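Local coordinates for sucrose 6(F)-phosphate phosphorylase (Thermoanaerobacterium thermosaccharolyticum DSM 571, PDB 6S9V), which is a carbohydrate-active enzyme of the alpha-amylase family, built around a closed barrel of eight parallel strands, at residues 19-24 and 389-394; 23-28 and 50-55; 307-312 and 415-420. All coordinates share one frame; numbering follows the deposited sequence.

Interaction 1. Residues 19-24 and 389-394; sequences NKVQLI and PQVYYV
N19 just brushes the ring of P389 with its OD1, and its amide is held instead by R444 and N451. At V21 the chains draw together. Its CG1, anti to the backbone N (chi1 177°), lies 3.7 Å from V391 CG2, whereas V21 CG2 meets P389 CG at 3.9 Å. Parallel strand pairing takes over with Q22, whose N donates to P389 O; Q22 O in turn receives V391 N at 2.7 Å. Its side chain adds a second connection, Q22 OE1 accepting from Q390 NE2 at 3.0 Å. That bond is nearly straight (172°) and lies in the amide plane of Q390, although the two amides are turned 40° against each other. L23 points to the opposite face of the sheet, where its CD1 rests on CA and CB of Y393. I24 returns to the face of the glutamines: its CD1 sits 3.5 Å from Q390 OE1, a buried oxygen with no polar partner in the model. Its branch CG2 touches Y392 CD1 at 3.8 Å. I24 N donates to V391 O, and I24 O receives Y393 N at 2.9 Å, carrying the pairing into the start of helix 393-396. The contact is the seam where first and last strands close a TIM barrel, flanked within the sheet by strands 51-54 and 302-304, with helix 432-446 packed on V21 and P389 and helix 372-384 on P389 and V391.

Interaction 2. Residues 23-28 and 50-55; sequences LITYPD and GGVHIL. With SO4 (sulfate ion), chain E.
L55 reaches over Y26, and its side chain can be followed carbon by carbon. The CB starts at the rim of the tyrosine ring, with L55 CB 3.6 Å from Y26 CD1. One step on, L55 CG lies 3.7 Å from T25 O and faces the H53 ring toward its rim. L55 CD1 stands 3.6 Å above the centroid of the Y26 ring, only 1° off its normal, a nearly ideal CH-pi contact; the same methyl is 3.9 Å from I24 CG2. The other branch, L55 CD2, turns to a bound sulfate. The backbone anchors L55, since L55 N donates to T25 O at 2.9 Å, the last of four parallel-strand bonds that begin at L23 N. H53 CG stands anti to the backbone N (chi1 176°), directing the ring to the same sulfate, with H53 ND1 donating to O3 at 2.8 Å, while its NE2 is bonded to D96. At the strand end, T25 OG1 donates to Y26 O; beyond it, P27 CB packs on I54 CG2. Helix 34-44 covers the T25 and I54 face, as expected of a beta-alpha-beta crossover. Chemically, the two faces differ: one is greasy and buried under a helix, while on the other the methyls of I24 and L55 border a spot where the N-H of H53 holds an anion, consistent with a pocket at the C-terminal end of the barrel strands.

Interaction 3. Residues 307-312 and 415-420; sequences DCHDGI and INRHNY. With SO4 (sulfate ion), chain E; SO4 (sulfate ion), chain H; SO4 (sulfate ion), chain I.
N416 meets the C308 carbonyl first: its CG stands anti to the backbone N (chi1 -173°), which carries N416 ND2 to within 2.8 Å of C308 O. The other end of the asparagine amide is served by a water that donates both to N416 OD1 and to D307 OD2, so the asparagine spans two successive residues of the facing loop, while D307 OD1 is tied to R379. Next, R417 is extended from CG to NE and delivers the guanidinium side-on to one carbonyl: R417 NE donates to H309 O at 2.9 Å, and R417 NH2 reaches that same H309 O at 3.0 Å. The oxygen lies only 3° out of the guanidinium plane, yet the NH2 comes in from above the carbonyl plane. R417 NH2 also forms a salt bridge with D310 OD1 at 3.2 Å, the carboxylate turned 47° against the guanidinium. The far edge holds a sulfate, R417 NH2 giving to its O2 at 3.0 Å and R417 NH1 to its O4 at 3.1 Å. H418 ND1, bonded mainly to D402, meets a second sulfate only weakly, and N419 N donates to O4 of that ion at 2.6 Å. Across the contact, H309 ND1 binds O4 of a third sulfate, the one also held by H53, at 2.6 Å, backed by H309 N. D310 OD1 and H309 NE2 share a hydroxyl of a bound BTB molecule. The loops, following barrel strand 302-304 and helix 403-409, meet beside the C-terminal ends of the barrel strands. The arginine thus has every nitrogen engaged: two bonds to one carbonyl fix its rotation, and one carboxylate may offset part of its charge. The sulfates, probably from the crystallisation liquor, suggest that these loops favour negatively charged groups.

In the fold
From the N terminus, the chain runs along strand 22-25, passes through helix 34-44 and returns on strand 51-54, so interaction 2 closes a short loop of 21 residues, the first beta-alpha-beta unit. The same strand starts interaction 1, which closes only after 364 residues, when strand 388-392 comes round to complete the barrel; the loop of interaction 3 opens within that span, at 307, but ends beyond it, at 415-420, so interactions 1 and 3 cross. Interaction 3 follows interaction 2 in series. The three join at their ends: Y392 and Y393 bond through their hydroxyls to N416 O and H418 O, Y26 packs against R417, and H53 and H309 hold one sulfate.

Interaction 1. Residues 19-24 and 389-394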
# COMPACT_ATOMS: atom_id res chain seq x y z
N ASN A 19 14.28 -5.25 -9.74
CA ASN A 19 13.91 -6.31 -8.80
C ASN A 19 14.72 -6.21 -7.51
O ASN A 19 15.44 -7.13 -7.12
CB ASN A 19 14.09 -7.68 -9.45
CG ASN A 19 13.58 -8.81 -8.57
OD1 ASN A 19 12.68 -8.60 -7.75
ND2 ASN A 19 14.15 -9.99 -8.72
N LYS A 20 14.58 -5.08 -6.83
CA LYS A 20 15.29 -4.84 -5.58
C LYS A 20 14.30 -4.43 -4.50
O LYS A 20 13.21 -3.93 -4.78
CB LYS A 20 16.38 -3.78 -5.75
CG LYS A 20 17.46 -4.21 -6.73
CD LYS A 20 18.78 -3.49 -6.50
CE LYS A 20 19.81 -3.90 -7.56
NZ LYS A 20 19.81 -5.37 -7.82
N VAL A 21 14.69 -4.66 -3.25
CA VAL A 21 13.83 -4.33 -2.13
C VAL A 21 13.59 -2.83 -2.09
O VAL A 21 14.50 -2.01 -2.31
CB VAL A 21 14.46 -4.85 -0.82
CG1 VAL A 21 13.62 -4.46 0.36
CG2 VAL A 21 14.66 -6.36 -0.88
N GLN A 22 12.36 -2.44 -1.78
CA GLN A 22 11.98 -1.04 -1.67
C GLN A 22 11.54 -0.71 -0.25
O GLN A 22 11.04 -1.56 0.48
CB GLN A 22 10.83 -0.72 -2.62
CG GLN A 22 11.15 -1.04 -4.08
CD GLN A 22 10.02 -0.67 -5.00
OE1 GLN A 22 8.86 -0.63 -4.60
NE2 GLN A 22 10.35 -0.40 -6.26
N LEU A 23 11.71 0.55 0.12
CA LEU A 23 11.29 1.07 1.42
C LEU A 23 9.95 1.78 1.28
O LEU A 23 9.71 2.49 0.29
CB LEU A 23 12.34 2.05 1.95
CG LEU A 23 11.99 2.86 3.21
CD1 LEU A 23 11.99 1.96 4.43
CD2 LEU A 23 12.95 4.03 3.40
N ILE A 24 9.07 1.59 2.26
CA ILE A 24 7.86 2.40 2.42
C ILE A 24 8.04 3.26 3.66
O ILE A 24 8.27 2.73 4.75
CB ILE A 24 6.59 1.55 2.57
CG1 ILE A 24 6.42 0.55 1.43
CG2 ILE A 24 5.37 2.46 2.67
CD1 ILE A 24 5.46 -0.58 1.79
N PRO A 389 9.64 -6.80 -3.71
CA PRO A 389 9.46 -6.76 -2.25
C PRO A 389 9.59 -5.36 -1.68
O PRO A 389 10.53 -4.62 -2.01
CB PRO A 389 10.57 -7.68 -1.73
CG PRO A 389 11.57 -7.81 -2.85
CD PRO A 389 11.01 -7.17 -4.10
N GLN A 390 8.65 -5.00 -0.81
CA GLN A 390 8.64 -3.73 -0.10
C GLN A 390 8.73 -3.98 1.39
O GLN A 390 8.10 -4.90 1.91
CB GLN A 390 7.37 -2.94 -0.39
CG GLN A 390 7.17 -2.63 -1.85
CD GLN A 390 6.09 -1.61 -2.08
OE1 GLN A 390 5.02 -1.68 -1.48
NE2 GLN A 390 6.35 -0.65 -2.95
N VAL A 391 9.52 -3.15 2.08
CA VAL A 391 9.69 -3.22 3.53
C VAL A 391 9.22 -1.89 4.12
O VAL A 391 9.75 -0.83 3.76
CB VAL A 391 11.14 -3.51 3.94
CG1 VAL A 391 11.31 -3.44 5.46
CG2 VAL A 391 11.56 -4.89 3.43
N TYR A 392 8.23 -1.95 4.99
CA TYR A 392 7.75 -0.76 5.68
C TYR A 392 8.75 -0.34 6.76
O TYR A 392 9.38 -1.18 7.40
CB TYR A 392 6.37 -1.07 6.27
CG TYR A 392 5.64 0.06 6.94
CD1 TYR A 392 5.22 1.17 6.23
CD2 TYR A 392 5.32 -0.01 8.29
CE1 TYR A 392 4.51 2.19 6.84
CE2 TYR A 392 4.61 1.00 8.91
CZ TYR A 392 4.21 2.09 8.18
OH TYR A 392 3.51 3.09 8.80
N TYR A 393 8.88 0.98 6.96
CA TYR A 393 9.97 1.50 7.79
C TYR A 393 9.88 0.99 9.22
O TYR A 393 10.91 0.75 9.86
CB TYR A 393 9.99 3.03 7.76
CG TYR A 393 8.88 3.70 8.54
CD1 TYR A 393 7.60 3.79 8.01
CD2 TYR A 393 9.11 4.24 9.81
CE1 TYR A 393 6.58 4.40 8.71
CE2 TYR A 393 8.09 4.84 10.52
CZ TYR A 393 6.83 4.92 9.96
OH TYR A 393 5.80 5.52 10.64
N VAL A 394 8.67 0.83 9.76
CA VAL A 394 8.56 0.32 11.12
C VAL A 394 9.11 -1.10 11.20
O VAL A 394 9.85 -1.44 12.13
CB VAL A 394 7.10 0.38 11.61
CG1 VAL A 394 6.96 -0.29 13.00
CG2 VAL A 394 6.63 1.83 11.66

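Interaction 2. Residues 23-28 and 50-55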
# COMPACT_ATOMS: atom_id res chain seq x y z
N LEU A 23 11.71 0.55 0.12
CA LEU A 23 11.29 1.07 1.42
C LEU A 23 9.95 1.78 1.28
O LEU A 23 9.71 2.49 0.29
CB LEU A 23 12.34 2.05 1.95
CG LEU A 23 11.99 2.86 3.21
CD1 LEU A 23 11.99 1.96 4.43
CD2 LEU A 23 12.95 4.03 3.40
N ILE A 24 9.07 1.59 2.26
CA ILE A 24 7.86 2.40 2.42
C ILE A 24 8.04 3.26 3.66
O ILE A 24 8.27 2.73 4.75
CB ILE A 24 6.59 1.55 2.57
CG1 ILE A 24 6.42 0.55 1.43
CG2 ILE A 24 5.37 2.46 2.67
CD1 ILE A 24 5.46 -0.58 1.79
N THR A 25 7.90 4.58 3.52
CA THR A 25 8.07 5.46 4.66
C THR A 25 7.19 6.70 4.49
O THR A 25 6.90 7.13 3.37
CB THR A 25 9.53 5.89 4.84
OG1 THR A 25 9.68 6.66 6.05
CG2 THR A 25 9.99 6.75 3.66
N TYR A 26 6.78 7.27 5.62
CA TYR A 26 6.23 8.60 5.58
C TYR A 26 7.36 9.59 5.34
O TYR A 26 8.53 9.30 5.61
CB TYR A 26 5.50 8.93 6.88
CG TYR A 26 4.15 8.27 7.00
CD1 TYR A 26 3.04 8.78 6.33
CD2 TYR A 26 3.97 7.12 7.78
CE1 TYR A 26 1.80 8.19 6.43
CE2 TYR A 26 2.73 6.52 7.87
CZ TYR A 26 1.65 7.06 7.20
OH TYR A 26 0.41 6.48 7.30
N PRO A 27 7.03 10.76 4.78
CA PRO A 27 8.08 11.76 4.54
C PRO A 27 8.73 12.26 5.80
O PRO A 27 9.86 12.78 5.74
CB PRO A 27 7.33 12.89 3.81
CG PRO A 27 5.90 12.70 4.17
CD PRO A 27 5.70 11.22 4.35
N ASP A 28 8.07 12.13 6.95
CA ASP A 28 8.57 12.67 8.20
C ASP A 28 8.89 11.61 9.25
O ASP A 28 9.34 11.97 10.34
CB ASP A 28 7.57 13.68 8.77
CG ASP A 28 6.17 13.09 8.93
OD1 ASP A 28 5.79 12.19 8.16
OD2 ASP A 28 5.44 13.53 9.85
N GLY A 50 16.38 -0.28 -3.51
CA GLY A 50 16.43 0.16 -4.90
C GLY A 50 15.37 1.20 -5.20
O GLY A 50 15.41 1.85 -6.26
N GLY A 51 14.40 1.35 -4.30
CA GLY A 51 13.33 2.30 -4.48
C GLY A 51 12.72 2.68 -3.15
O GLY A 51 12.92 1.99 -2.14
N VAL A 52 11.96 3.77 -3.15
CA VAL A 52 11.31 4.29 -1.94
C VAL A 52 9.91 4.74 -2.32
O VAL A 52 9.74 5.58 -3.22
CB VAL A 52 12.08 5.46 -1.32
CG1 VAL A 52 11.36 5.96 -0.05
CG2 VAL A 52 13.53 5.08 -1.01
N HIS A 53 8.90 4.18 -1.64
CA HIS A 53 7.55 4.74 -1.65
C HIS A 53 7.48 5.77 -0.53
O HIS A 53 7.52 5.40 0.65
CB HIS A 53 6.49 3.66 -1.47
CG HIS A 53 5.09 4.20 -1.37
ND1 HIS A 53 4.03 3.45 -0.91
CD2 HIS A 53 4.58 5.42 -1.69
CE1 HIS A 53 2.93 4.18 -0.94
NE2 HIS A 53 3.24 5.38 -1.40
N ILE A 54 7.43 7.04 -0.90
CA ILE A 54 7.21 8.13 0.03
C ILE A 54 5.71 8.34 0.14
O ILE A 54 5.06 8.75 -0.82
CB ILE A 54 7.89 9.42 -0.43
CG1 ILE A 54 9.38 9.22 -0.65
CG2 ILE A 54 7.66 10.54 0.60
CD1 ILE A 54 10.05 10.40 -1.35
N LEU A 55 5.15 8.06 1.32
CA LEU A 55 3.72 8.27 1.52
C LEU A 55 3.42 9.76 1.36
O LEU A 55 4.32 10.59 1.43
CB LEU A 55 3.31 7.72 2.89
CG LEU A 55 3.38 6.17 2.86
CD1 LEU A 55 3.59 5.56 4.23
CD2 LEU A 55 2.10 5.63 2.19
S SO4 E . 1.82 1.16 1.06
O1 SO4 E . 1.09 -0.10 0.91
O2 SO4 E . 0.99 2.24 0.53
O3 SO4 E . 3.07 1.09 0.32
O4 SO4 E . 2.12 1.42 2.46

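Interaction 3. Residues 307-312 and 415-420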
# COMPACT_ATOMS: atom_id res chain seq x y z
N ASP A 307 4.21 -5.73 6.27
CA ASP A 307 3.57 -4.53 6.79
C ASP A 307 3.56 -3.42 5.74
O ASP A 307 4.34 -3.42 4.78
CB ASP A 307 4.26 -4.04 8.07
CG ASP A 307 5.78 -3.95 7.94
OD1 ASP A 307 6.35 -4.37 6.91
OD2 ASP A 307 6.42 -3.43 8.90
N CYS A 308 2.63 -2.49 5.91
CA CYS A 308 2.57 -1.24 5.16
C CYS A 308 1.98 -0.19 6.09
O CYS A 308 1.90 -0.39 7.31
CB CYS A 308 1.76 -1.43 3.87
SG CYS A 308 -0.00 -1.74 4.10
N HIS A 309 1.55 0.95 5.54
CA HIS A 309 1.05 2.02 6.40
C HIS A 309 -0.37 1.76 6.90
O HIS A 309 -0.79 2.39 7.88
CB HIS A 309 1.08 3.36 5.66
CG HIS A 309 0.05 3.48 4.59
ND1 HIS A 309 0.14 2.82 3.38
CD2 HIS A 309 -1.09 4.21 4.52
CE1 HIS A 309 -0.90 3.12 2.63
NE2 HIS A 309 -1.66 3.96 3.30
N ASP A 310 -1.09 0.84 6.27
CA ASP A 310 -2.40 0.40 6.74
C ASP A 310 -2.22 -0.87 7.57
O ASP A 310 -1.10 -1.22 7.97
CB ASP A 310 -3.34 0.21 5.54
CG ASP A 310 -3.70 1.52 4.87
OD1 ASP A 310 -3.73 2.56 5.55
OD2 ASP A 310 -3.96 1.51 3.64
N GLY A 311 -3.33 -1.56 7.87
CA GLY A 311 -3.28 -2.79 8.62
C GLY A 311 -3.15 -4.03 7.75
O GLY A 311 -3.20 -3.98 6.52
N ILE A 312 -3.00 -5.17 8.42
CA ILE A 312 -2.87 -6.46 7.75
C ILE A 312 -4.23 -6.88 7.20
O ILE A 312 -5.18 -7.02 7.98
CB ILE A 312 -2.30 -7.53 8.71
CG1 ILE A 312 -0.93 -7.09 9.23
CG2 ILE A 312 -2.22 -8.87 8.01
CD1 ILE A 312 -0.51 -7.79 10.53
N ILE A 415 -0.91 2.82 15.67
CA ILE A 415 -0.11 1.80 16.34
C ILE A 415 1.10 1.43 15.51
O ILE A 415 2.14 1.01 16.04
CB ILE A 415 -0.99 0.56 16.63
CG1 ILE A 415 -0.35 -0.33 17.70
CG2 ILE A 415 -1.22 -0.25 15.35
CD1 ILE A 415 -1.29 -1.40 18.22
N ASN A 416 0.99 1.57 14.19
CA ASN A 416 1.98 1.14 13.22
C ASN A 416 2.53 2.32 12.42
O ASN A 416 3.00 2.15 11.30
CB ASN A 416 1.34 0.10 12.29
CG ASN A 416 2.33 -0.55 11.34
OD1 ASN A 416 3.43 -0.94 11.73
ND2 ASN A 416 1.93 -0.68 10.08
N ARG A 417 2.50 3.53 13.00
CA ARG A 417 2.96 4.73 12.31
C ARG A 417 3.85 5.62 13.19
O ARG A 417 3.87 6.84 13.03
CB ARG A 417 1.77 5.53 11.79
CG ARG A 417 0.86 4.75 10.83
CD ARG A 417 -0.36 5.53 10.42
NE ARG A 417 -1.12 4.83 9.39
CZ ARG A 417 -2.29 5.24 8.92
NH1 ARG A 417 -2.86 6.33 9.41
NH2 ARG A 417 -2.89 4.54 7.98
N HIS A 418 4.62 5.00 14.09
CA HIS A 418 5.55 5.73 14.94
C HIS A 418 6.47 6.62 14.11
O HIS A 418 6.91 6.24 13.02
CB HIS A 418 6.38 4.73 15.75
CG HIS A 418 7.41 5.35 16.64
ND1 HIS A 418 7.08 6.11 17.74
CD2 HIS A 418 8.76 5.34 16.59
CE1 HIS A 418 8.18 6.53 18.34
NE2 HIS A 418 9.22 6.06 17.66
N ASN A 419 6.76 7.81 14.62
CA ASN A 419 7.75 8.70 14.02
C ASN A 419 9.08 8.55 14.75
O ASN A 419 9.15 8.77 15.96
CB ASN A 419 7.28 10.16 14.07
CG ASN A 419 6.18 10.45 13.05
OD1 ASN A 419 6.09 9.80 12.01
ND2 ASN A 419 5.34 11.43 13.35
N TYR A 420 10.13 8.17 14.02
CA TYR A 420 11.46 7.97 14.58
C TYR A 420 12.30 9.23 14.45
O TYR A 420 12.42 9.80 13.36
CB TYR A 420 12.20 6.84 13.86
CG TYR A 420 11.66 5.46 14.11
CD1 TYR A 420 10.62 4.94 13.34
CD2 TYR A 420 12.19 4.66 15.12
CE1 TYR A 420 10.13 3.68 13.57
CE2 TYR A 420 11.70 3.39 15.36
CZ TYR A 420 10.67 2.90 14.58
OH TYR A 420 10.18 1.64 14.81
S SO4 E . 1.82 1.16 1.06
O1 SO4 E . 1.09 -0.10 0.91
O2 SO4 E . 0.99 2.24 0.53
O3 SO4 E . 3.07 1.09 0.32
O4 SO4 E . 2.12 1.42 2.46
S SO4 H . 4.71 9.25 17.77
O1 SO4 H . 3.41 9.90 17.58
O2 SO4 H . 4.59 8.16 18.73
O3 SO4 H . 5.67 10.24 18.27
O4 SO4 H . 5.19 8.73 16.50
S SO4 I . -6.25 6.56 8.30
O1 SO4 I . -7.55 6.92 7.74
O2 SO4 I . -5.73 5.39 7.60
O3 SO4 I . -6.40 6.26 9.72
O4 SO4 I . -5.32 7.67 8.15
O HOH W 1 5.33 -3.04 11.19